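Local coordinates for Wnt inhibitor of Dorsal protein (Drosophila melanogaster, PDB 4KRR), which probably binds frizzled seven-transmembrane receptors as a secreted Wnt-family ligand, this chain comprising its N-terminal domain and linker, at residues A94-P97 and T98-L101; E102-E105 and K106-S110; L165-M168 and Y169-I173. All coordinates share one frame; numbering follows the deposited sequence.

Contact 1: residues A94-P97 and T98-L101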
loop_
_atom_site.group_PDB
_atom_site.type_symbol
_atom_site.label_atom_id
_atom_site.label_comp_id
_atom_site.label_asym_id
_atom_site.label_seq_id
_atom_site.Cartn_x
_atom_site.Cartn_y
_atom_site.Cartn_z
ATOM N N ALA A 94 -6.042 5.557 17.557
ATOM C CA ALA A 94 -6.097 6.072 16.194
ATOM C C ALA A 94 -4.944 5.551 15.345
ATOM O O ALA A 94 -3.814 5.427 15.820
ATOM C CB ALA A 94 -6.104 7.593 16.200
ATOM N N HIS A 95 -5.236 5.249 14.086
ATOM C CA HIS A 95 -4.214 4.762 13.172
ATOM C C HIS A 95 -3.205 5.856 12.853
ATOM O O HIS A 95 -3.556 7.033 12.771
ATOM C CB HIS A 95 -4.846 4.222 11.888
ATOM C CG HIS A 95 -5.533 2.905 12.064
ATOM N ND1 HIS A 95 -5.754 2.035 11.017
ATOM C CD2 HIS A 95 -6.047 2.306 13.164
ATOM C CE1 HIS A 95 -6.374 0.958 11.466
ATOM N NE2 HIS A 95 -6.565 1.098 12.766
ATOM N N GLU A 96 -1.948 5.454 12.685
ATOM C CA GLU A 96 -0.868 6.383 12.374
ATOM C C GLU A 96 -0.080 5.890 11.163
ATOM O O GLU A 96 1.021 5.357 11.310
ATOM C CB GLU A 96 0.061 6.539 13.582
ATOM C CG GLU A 96 -0.616 7.130 14.811
ATOM C CD GLU A 96 0.251 7.059 16.056
ATOM O OE1 GLU A 96 0.562 5.935 16.507
ATOM O OE2 GLU A 96 0.619 8.128 16.585
ATOM N N PRO A 97 -0.646 6.069 9.957
ATOM C CA PRO A 97 -0.024 5.577 8.723
ATOM C C PRO A 97 1.324 6.231 8.434
ATOM O O PRO A 97 2.204 5.585 7.867
ATOM C CB PRO A 97 -1.045 5.949 7.640
ATOM C CG PRO A 97 -1.847 7.060 8.227
ATOM C CD PRO A 97 -1.911 6.779 9.695
ATOM N N THR A 98 1.485 7.490 8.822
ATOM C CA THR A 98 2.742 8.196 8.598
ATOM C C THR A 98 3.887 7.558 9.389
ATOM O O THR A 98 4.996 7.407 8.874
ATOM C CB THR A 98 2.619 9.690 8.946
ATOM O OG1 THR A 98 1.639 10.294 8.091
ATOM C CG2 THR A 98 3.952 10.400 8.756
ATOM N N LYS A 99 3.607 7.178 10.633
ATOM C CA LYS A 99 4.585 6.477 11.457
ATOM C C LYS A 99 4.994 5.165 10.794
ATOM O O LYS A 99 6.175 4.813 10.763
ATOM C CB LYS A 99 4.018 6.196 12.850
ATOM C CG LYS A 99 3.685 7.436 13.663
ATOM C CD LYS A 99 4.934 8.224 14.011
ATOM C CE LYS A 99 4.622 9.336 14.999
ATOM N NZ LYS A 99 4.062 8.799 16.271
ATOM N N ALA A 100 4.006 4.452 10.259
ATOM C CA ALA A 100 4.239 3.171 9.603
ATOM C C ALA A 100 5.027 3.342 8.310
ATOM O O ALA A 100 5.890 2.526 7.987
ATOM C CB ALA A 100 2.920 2.469 9.334
ATOM N N LEU A 101 4.724 4.406 7.572
ATOM C CA LEU A 101 5.450 4.722 6.345
ATOM C C LEU A 101 6.934 4.997 6.603
ATOM O O LEU A 101 7.775 4.785 5.731
ATOM C CB LEU A 101 4.816 5.924 5.647
ATOM C CG LEU A 101 3.532 5.631 4.875
ATOM C CD1 LEU A 101 2.854 6.924 4.464
ATOM C CD2 LEU A 101 3.842 4.771 3.657
#

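Contact 2: residues E102-E105 and K106-S110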
loop_
_atom_site.group_PDB
_atom_site.type_symbol
_atom_site.label_atom_id
_atom_site.label_comp_id
_atom_site.label_asym_id
_atom_site.label_seq_id
_atom_site.Cartn_x
_atom_site.Cartn_y
_atom_site.Cartn_z
ATOM N N GLU A 102 7.249 5.473 7.804
ATOM C CA GLU A 102 8.631 5.773 8.161
ATOM C C GLU A 102 9.400 4.497 8.508
ATOM O O GLU A 102 10.561 4.336 8.120
ATOM C CB GLU A 102 8.690 6.775 9.317
ATOM C CG GLU A 102 8.180 8.174 8.957
ATOM C CD GLU A 102 8.022 9.074 10.169
ATOM O OE1 GLU A 102 8.081 8.556 11.304
ATOM O OE2 GLU A 102 7.835 10.296 9.980
ATOM N N GLN A 103 8.755 3.590 9.236
ATOM C CA GLN A 103 9.354 2.291 9.529
ATOM C C GLN A 103 9.531 1.480 8.247
ATOM O O GLN A 103 10.452 0.670 8.132
ATOM C CB GLN A 103 8.513 1.510 10.543
ATOM C CG GLN A 103 8.330 2.224 11.876
ATOM C CD GLN A 103 8.180 1.266 13.042
ATOM O OE1 GLN A 103 8.690 0.145 13.010
ATOM N NE2 GLN A 103 7.481 1.706 14.083
ATOM N N TYR A 104 8.646 1.709 7.282
ATOM C CA TYR A 104 8.745 1.047 5.990
ATOM C C TYR A 104 9.955 1.564 5.221
ATOM O O TYR A 104 10.718 0.782 4.655
ATOM C CB TYR A 104 7.467 1.254 5.169
ATOM C CG TYR A 104 7.464 0.507 3.849
ATOM C CD1 TYR A 104 8.019 1.071 2.706
ATOM C CD2 TYR A 104 6.908 -0.763 3.748
ATOM C CE1 TYR A 104 8.025 0.392 1.502
ATOM C CE2 TYR A 104 6.907 -1.450 2.544
ATOM C CZ TYR A 104 7.469 -0.866 1.426
ATOM O OH TYR A 104 7.475 -1.538 0.226
ATOM N N GLU A 105 10.124 2.884 5.203
ATOM C CA GLU A 105 11.223 3.506 4.470
ATOM C C GLU A 105 12.558 3.231 5.156
ATOM O O GLU A 105 13.619 3.373 4.551
ATOM C CB GLU A 105 10.996 5.015 4.329
ATOM C CG GLU A 105 11.954 5.707 3.362
ATOM C CD GLU A 105 11.721 7.202 3.272
ATOM O OE1 GLU A 105 10.822 7.712 3.973
ATOM O OE2 GLU A 105 12.439 7.869 2.496
ATOM N N LYS A 106 12.500 2.839 6.423
ATOM C CA LYS A 106 13.699 2.462 7.157
ATOM C C LYS A 106 14.118 1.050 6.776
ATOM O O LYS A 106 15.266 0.812 6.404
ATOM C CB LYS A 106 13.447 2.523 8.661
ATOM C CG LYS A 106 14.305 3.530 9.404
ATOM C CD LYS A 106 13.666 4.906 9.402
ATOM C CE LYS A 106 14.255 5.780 10.497
ATOM N NZ LYS A 106 13.495 7.050 10.664
ATOM N N HIS A 107 13.176 0.116 6.879
ATOM C CA HIS A 107 13.446 -1.285 6.582
ATOM C C HIS A 107 13.774 -1.451 5.107
ATOM O O HIS A 107 14.911 -1.748 4.742
ATOM C CB HIS A 107 12.242 -2.152 6.956
ATOM C CG HIS A 107 12.504 -3.623 6.862
ATOM N ND1 HIS A 107 13.430 -4.266 7.656
ATOM C CD2 HIS A 107 11.959 -4.578 6.071
ATOM C CE1 HIS A 107 13.444 -5.553 7.356
ATOM N NE2 HIS A 107 12.562 -5.768 6.398
ATOM N N PHE A 108 12.770 -1.255 4.262
ATOM C CA PHE A 108 12.983 -1.259 2.824
ATOM C C PHE A 108 13.583 0.081 2.435
ATOM O O PHE A 108 13.516 1.037 3.202
ATOM C CB PHE A 108 11.667 -1.504 2.088
ATOM C CG PHE A 108 10.939 -2.735 2.548
ATOM C CD1 PHE A 108 11.229 -3.973 2.001
ATOM C CD2 PHE A 108 9.969 -2.654 3.537
ATOM C CE1 PHE A 108 10.563 -5.109 2.426
ATOM C CE2 PHE A 108 9.299 -3.785 3.968
ATOM C CZ PHE A 108 9.596 -5.014 3.411
ATOM N N GLY A 109 14.174 0.155 1.250
ATOM C CA GLY A 109 14.875 1.357 0.839
ATOM C C GLY A 109 13.954 2.525 0.553
ATOM O O GLY A 109 12.732 2.392 0.580
ATOM N N SER A 110 14.546 3.680 0.276
ATOM C CA SER A 110 13.778 4.846 -0.130
ATOM C C SER A 110 13.523 4.793 -1.634
ATOM O O SER A 110 12.504 5.278 -2.121
ATOM C CB SER A 110 14.519 6.128 0.245
ATOM O OG SER A 110 13.829 7.269 -0.226
#

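Contact 3: residues L165-M168 and Y169-I173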
loop_
_atom_site.group_PDB
_atom_site.type_symbol
_atom_site.label_atom_id
_atom_site.label_comp_id
_atom_site.label_asym_id
_atom_site.label_seq_id
_atom_site.Cartn_x
_atom_site.Cartn_y
_atom_site.Cartn_z
ATOM N N LEU A 165 -5.631 2.148 -6.098
ATOM C CA LEU A 165 -4.382 1.775 -6.755
ATOM C C LEU A 165 -4.637 1.221 -8.154
ATOM O O LEU A 165 -3.844 1.444 -9.070
ATOM C CB LEU A 165 -3.601 0.771 -5.908
ATOM C CG LEU A 165 -2.919 1.342 -4.663
ATOM C CD1 LEU A 165 -2.311 0.229 -3.829
ATOM C CD2 LEU A 165 -1.854 2.358 -5.055
ATOM N N LEU A 166 -5.747 0.503 -8.315
ATOM C CA LEU A 166 -6.154 0.010 -9.627
ATOM C C LEU A 166 -6.412 1.184 -10.567
ATOM O O LEU A 166 -6.033 1.150 -11.738
ATOM C CB LEU A 166 -7.406 -0.867 -9.522
ATOM C CG LEU A 166 -7.877 -1.483 -10.844
ATOM C CD1 LEU A 166 -6.764 -2.328 -11.452
ATOM C CD2 LEU A 166 -9.144 -2.311 -10.663
ATOM N N GLN A 167 -7.054 2.221 -10.040
ATOM C CA GLN A 167 -7.320 3.433 -10.806
ATOM C C GLN A 167 -6.012 4.121 -11.191
ATOM O O GLN A 167 -5.822 4.520 -12.340
ATOM C CB GLN A 167 -8.206 4.390 -10.005
ATOM C CG GLN A 167 -8.651 5.625 -10.775
ATOM C CD GLN A 167 -9.557 5.288 -11.945
ATOM O OE1 GLN A 167 -10.533 4.551 -11.799
ATOM N NE2 GLN A 167 -9.234 5.825 -13.117
ATOM N N MET A 168 -5.109 4.253 -10.223
ATOM C CA MET A 168 -3.805 4.857 -10.473
ATOM C C MET A 168 -2.984 4.021 -11.450
ATOM O O MET A 168 -2.215 4.560 -12.249
ATOM C CB MET A 168 -3.045 5.058 -9.164
ATOM C CG MET A 168 -3.318 6.395 -8.500
ATOM S SD MET A 168 -2.525 6.535 -6.889
ATOM C CE MET A 168 -3.606 5.491 -5.923
ATOM N N TYR A 169 -3.152 2.705 -11.376
ATOM C CA TYR A 169 -2.561 1.800 -12.353
ATOM C C TYR A 169 -3.094 2.103 -13.753
ATOM O O TYR A 169 -2.337 2.103 -14.724
ATOM C CB TYR A 169 -2.838 0.344 -11.957
ATOM C CG TYR A 169 -2.694 -0.680 -13.067
ATOM C CD1 TYR A 169 -1.458 -1.247 -13.369
ATOM C CD2 TYR A 169 -3.802 -1.105 -13.788
ATOM C CE1 TYR A 169 -1.334 -2.198 -14.377
ATOM C CE2 TYR A 169 -3.688 -2.046 -14.794
ATOM C CZ TYR A 169 -2.454 -2.590 -15.086
ATOM O OH TYR A 169 -2.356 -3.530 -16.090
ATOM N N ASP A 170 -4.393 2.376 -13.850
ATOM C CA ASP A 170 -5.020 2.690 -15.134
ATOM C C ASP A 170 -4.524 4.018 -15.695
ATOM O O ASP A 170 -4.385 4.172 -16.908
ATOM C CB ASP A 170 -6.546 2.751 -15.002
ATOM C CG ASP A 170 -7.169 1.401 -14.687
ATOM O OD1 ASP A 170 -6.534 0.361 -14.958
ATOM O OD2 ASP A 170 -8.307 1.387 -14.175
ATOM N N ASP A 171 -4.269 4.974 -14.807
ATOM C CA ASP A 171 -3.908 6.327 -15.218
ATOM C C ASP A 171 -2.410 6.592 -15.108
ATOM O O ASP A 171 -1.977 7.746 -15.092
ATOM C CB ASP A 171 -4.674 7.353 -14.381
ATOM C CG ASP A 171 -6.176 7.253 -14.566
ATOM O OD1 ASP A 171 -6.620 6.933 -15.689
ATOM O OD2 ASP A 171 -6.912 7.497 -13.587
ATOM N N ALA A 172 -1.623 5.523 -15.035
ATOM C CA ALA A 172 -0.176 5.638 -14.874
ATOM C C ALA A 172 0.486 6.337 -16.059
ATOM O O ALA A 172 0.024 6.225 -17.197
ATOM C CB ALA A 172 0.441 4.265 -14.656
ATOM N N ILE A 173 1.571 7.053 -15.785
ATOM C CA ILE A 173 2.291 7.786 -16.821
ATOM C C ILE A 173 3.541 7.037 -17.259
ATOM O O ILE A 173 4.354 6.626 -16.427
ATOM C CB ILE A 173 2.718 9.179 -16.329
ATOM C CG1 ILE A 173 1.519 9.937 -15.760
ATOM C CG2 ILE A 173 3.383 9.968 -17.456
ATOM C CD1 ILE A 173 1.883 11.264 -15.134
#

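Contact 1: residues A94-P97 and T98-L101
E96, at the N-cap and still outside helical phi/psi, and P97 accept the first two i to i+4 bonds of helix 97-107, from A100 N to E96 O at 3.3 Å and from L101 N to P97 O at 2.8 Å.

Among the side chains, P97 suits the first helical turn because its nitrogen has no hydrogen to leave without an acceptor, while its ring already fixes phi near the helical value. E96 and K99 run alongside each other, pointing the same way. Their aliphatic parts touch, E96 CB lying 3.7 Å from K99 CG, and at the ends E96 OE2 forms a salt bridge with K99 NZ at 3.5 Å. The glutamate is extended beyond CG. The lysine reaches it by folding its chain at chi2 (-66°) and again at its last torsion. A carboxylate close to the positive end of a helix is probably favoured electrostatically, and the exposed lysine suits the solvent side. L101 CG rests 3.3 Å from P97 O, while A100 CB sits 3.5 Å from the same oxygen. A100 is small enough to lie against L70 and T71 of helix 53-75, whereas L101 packs on L126 of helix 113-127 and T98 OG1 bonds to Q127 NE2. Before the helix, H95 pairs through its backbone with A153 of strand 149-155. The whole is a helix N-terminus with proline in the first turn and an i to i+3 Glu-Lys salt bridge.

Contact 2: residues E102-E105 and K106-S110
Y104 and F108 meet in a local i to i+4 aromatic contact at the C-terminal end of helix 97-107, where the chain leaves the helix on a largely solvent-facing side of the domain. The rings are oblique, with planes at 33° and centroids 4.7 Å apart. F108 CD2 lies over one face of Y104, offset toward its rim, and comes within 3.4 Å of Y104 CE2. Y104 offers that face to F108 with its CG standing opposite the backbone nitrogen (chi1 -176°). H107 puts its CD2 over the other side of F108 from Y104 OH, and its own ring stacks with W8.

The backbone supports this turn: K106 N bonds to E102 O and H107 N to Q103 O, both at 3.0 Å, but the last bond, F108 N to Y104 O, is weak, as the helix ends there. Beyond it, the extended E105 side chain reaches toward S110, with OE2 3.1 Å from S110 OG. That hydrogen bond is not settled, since a glycerol, probably from the crystallisation liquor, also bonds S110 OG; a separate glycerol bonds Y104 OH. Charged E102, E105 and K106 suit the exposed faces, whereas buried Y104 packs on M63, I66 and V67 of helix 53-75. This is a helix C-terminus whose last turn is spanned by an i to i+4 aromatic pair.

Contact 3: residues L165-M168 and Y169-I173
Q167 and D171 are joined by a side-chain hydrogen bond, one turn apart at the end of helix 158-170. Q167 NE2 donates to D171 OD2 at 2.9 Å in an almost straight bond of 172°. The acceptor lies in the plane of the glutamine amide, yet the donor arrives from above the carboxylate plane, the two flat groups being turned 43° from each other. The Q167 chain, bent at chi2 (65°), turns toward the C-terminal end of the helix and D171. Both residues are exposed, where polar groups can be solvated as well as bonded to each other.

Backbone bonds form the second group. Y169 N to L165 O, at 2.7 Å, and D170 N to L166 O, at 2.9 Å, continue the helix. D171 N then bonds to Q167 O and, weakly, to M168 O at 3.3 Å, a divided hold consistent with D171 being the first residue to depart from helical geometry.

Contacts of the Y169 ring make up the third. L166 and Y169 are set at a slant, with L166 CD1 in apolar contact 4.0 Å from Y169 CD2. Separately, the polar L166 O lies at the edge of the tyrosine ring, near its plane. Tyrosine fits because its ring can pack while its hydroxyl stays polar: Y169 OH bonds to E54 OE2, and F27 meets the ring edge-to-face.

In the fold, buried L165 and M168 turn into the interior, L165 against L125 of helix 113-127 and I61 and A64 of helix 53-75, M168 against V121 and L125. Y169 O accepts from R53 NH1 at the start of helix 53-75. Past A172 the chain becomes strand 173-174, where I173 pairs through its backbone with L194 and F196, in parallel with strand 195-196.

Contacts 1 and 2 occupy the two ends of the same helix, 97-107, following one another along the chain, while contact 3 closes a different helix, 158-170, about 23 to 24 Å away between centres. Helix 53-75 is the shared neighbour: all three place side chains against it. Contact 1 and contact 3 are partly buried, each joining buried residues to exposed polar ones; contact 2 is mostly surface, with a single buried tyrosine. Their chemistry follows position: a salt bridge at a helix start, an oblique aromatic pair at the end of helix 97-107, and an amide-carboxylate bond at the end of helix 158-170, where the chain passes on into a short strand.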